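Local coordinates for Alpha/beta hydrolase (Paenibacillus sp. VTT E-133280, PDB 6TJ2) that hydrolyses methyl salicylate as an extracellular esterase of the alpha/beta-hydrolase fold, a bacterial counterpart of tobacco salicylic acid binding protein 2, at the interface of chains A and B. Residues are numbered along the deposited sequence; one frame, centred on the assembly and turned at random. Chains: chain A/B, Alpha/beta hydrolase.

The interface of chains A and B. Residues chain A 232-233, 235, 239, 261; chain B 245, 257, 259.
B:Glu259, on the strand 256-260, buries the most surface here, reaching with an extended side chain (CG anti to the backbone N, chi1 -176°) into the loops of chain A. Its carboxylate oxygen OE1 accepts a hydrogen bond from the hydroxyl OG1 of A:Thr232 at 2.7 Å, the donor standing above the carboxylate plane. The backbone N of B:Glu259 gives a nearly straight bond, 2.9 Å and 173° at H, to the carboxylate oxygen OE2 of A:Glu233. The two carboxylates lie almost parallel, and A:Lys261, whose NZ forms a salt bridge of 3.1 Å with A:Glu233 OE1, probably tempers their repulsion. Water 2 joins A:Glu233 OE2, A:Lys261 NZ and the carbonyl O of B:Glu259. An alanine in place of A:Glu233 would remove the carboxylate that takes the bond from B:Glu259 N and pairs with A:Lys261, and would probably weaken the hold on this strand and leave the lysine less fixed. B:Phe257 turns its ring edge toward the A:Glu233 backbone, while its CB meets the methyl CG2 of A:Thr235 at 3.7 Å; water 1 links the hydroxyl of A:Thr235 to the B:Phe257 backbone N. One face of this ring packs on B:His245, whose NE2 lies 2.8 Å from the amide NE2 of A:Gln239, a hydrogen bond if the imidazole nitrogen accepts. This asymmetric, partly hydrated patch joins two copies in the deposited assembly, which may not be the oligomer in solution.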
loop_
_atom_site.group_PDB
_atom_site.type_symbol
_atom_site.label_atom_id
_atom_site.label_comp_id
_atom_site.label_asym_id
_atom_site.label_seq_id
_atom_site.Cartn_x
_atom_site.Cartn_y
_atom_site.Cartn_z
ATOM N N THR A 232 -5.039 -1.141 -6.228
ATOM C CA THR A 232 -3.885 -1.631 -5.435
ATOM C C THR A 232 -3.463 -3.065 -5.768
ATOM O O THR A 232 -2.383 -3.436 -5.302
ATOM C CB THR A 232 -4.162 -1.529 -3.943
ATOM O OG1 THR A 232 -5.203 -2.427 -3.570
ATOM C CG2 THR A 232 -4.516 -0.118 -3.506
ATOM N N GLU A 233 -4.208 -3.816 -6.580
ATOM C CA GLU A 233 -3.770 -5.143 -7.013
ATOM C C GLU A 233 -3.317 -5.071 -8.482
ATOM O O GLU A 233 -3.136 -6.136 -9.100
ATOM C CB GLU A 233 -4.855 -6.190 -6.794
ATOM C CG GLU A 233 -4.981 -6.625 -5.319
ATOM C CD GLU A 233 -6.289 -7.296 -5.041
ATOM O OE1 GLU A 233 -7.345 -6.640 -5.159
ATOM O OE2 GLU A 233 -6.285 -8.494 -4.689
ATOM N N THR A 235 -0.750 -5.222 -11.102
ATOM C CA THR A 235 0.604 -5.764 -11.206
ATOM C C THR A 235 1.030 -5.875 -12.679
ATOM O O THR A 235 1.958 -6.618 -12.979
ATOM C CB THR A 235 0.665 -7.130 -10.549
ATOM O OG1 THR A 235 -0.333 -7.993 -11.088
ATOM C CG2 THR A 235 0.452 -7.037 -9.066
ATOM N N GLN A 239 4.783 -4.647 -8.845
ATOM C CA GLN A 239 4.862 -3.748 -7.703
ATOM C C GLN A 239 6.257 -3.799 -7.050
ATOM O O GLN A 239 6.908 -4.829 -7.088
ATOM C CB GLN A 239 3.756 -4.050 -6.702
ATOM C CG GLN A 239 2.388 -3.835 -7.344
ATOM C CD GLN A 239 1.187 -3.923 -6.458
ATOM O OE1 GLN A 239 0.006 -3.806 -6.938
ATOM N NE2 GLN A 239 1.371 -4.095 -5.176
ATOM N N LYS A 261 -9.762 -0.474 -5.317
ATOM C CA LYS A 261 -9.489 -1.914 -5.297
ATOM C C LYS A 261 -9.701 -2.492 -6.687
ATOM O O LYS A 261 -10.759 -2.299 -7.279
ATOM C CB LYS A 261 -10.419 -2.560 -4.265
ATOM C CG LYS A 261 -10.314 -4.079 -4.195
ATOM C CD LYS A 261 -11.185 -4.864 -3.167
ATOM C CE LYS A 261 -10.743 -6.319 -2.950
ATOM N NZ LYS A 261 -9.273 -6.486 -2.739
ATOM N N HIS B 245 5.699 -7.519 1.283
ATOM C CA HIS B 245 5.298 -7.108 -0.084
ATOM C C HIS B 245 5.543 -5.626 -0.211
ATOM O O HIS B 245 5.053 -4.865 0.605
ATOM C CB HIS B 245 3.806 -7.421 -0.343
ATOM C CG HIS B 245 3.384 -6.975 -1.707
ATOM N ND1 HIS B 245 3.729 -7.645 -2.850
ATOM C CD2 HIS B 245 2.670 -5.899 -2.081
ATOM C CE1 HIS B 245 3.258 -6.973 -3.887
ATOM N NE2 HIS B 245 2.611 -5.921 -3.452
ATOM N N PHE B 257 -0.651 -11.827 -7.511
ATOM C CA PHE B 257 -0.813 -11.043 -6.280
ATOM C C PHE B 257 -2.281 -10.978 -5.890
ATOM O O PHE B 257 -3.123 -10.551 -6.714
ATOM C CB PHE B 257 -0.268 -9.645 -6.516
ATOM C CG PHE B 257 -0.354 -8.728 -5.317
ATOM C CD1 PHE B 257 0.228 -9.064 -4.109
ATOM C CD2 PHE B 257 -1.053 -7.549 -5.394
ATOM C CE1 PHE B 257 0.142 -8.199 -3.047
ATOM C CE2 PHE B 257 -1.164 -6.678 -4.318
ATOM C CZ PHE B 257 -0.509 -7.000 -3.150
ATOM N N GLU B 259 -4.506 -9.319 -2.579
ATOM C CA GLU B 259 -4.379 -8.453 -1.402
ATOM C C GLU B 259 -5.603 -8.584 -0.517
ATOM O O GLU B 259 -6.751 -8.647 -1.001
ATOM C CB GLU B 259 -4.217 -6.999 -1.856
ATOM C CG GLU B 259 -3.970 -5.949 -0.764
ATOM C CD GLU B 259 -4.185 -4.498 -1.293
ATOM O OE1 GLU B 259 -5.340 -4.130 -1.430
ATOM O OE2 GLU B 259 -3.204 -3.857 -1.475
HETATM O O HOH W 1 -0.027 -10.356 -9.876
HETATM O O HOH W 2 -8.265 -9.520 -3.231
HETATM O O HOH W 3 -9.511 -8.320 -0.291
#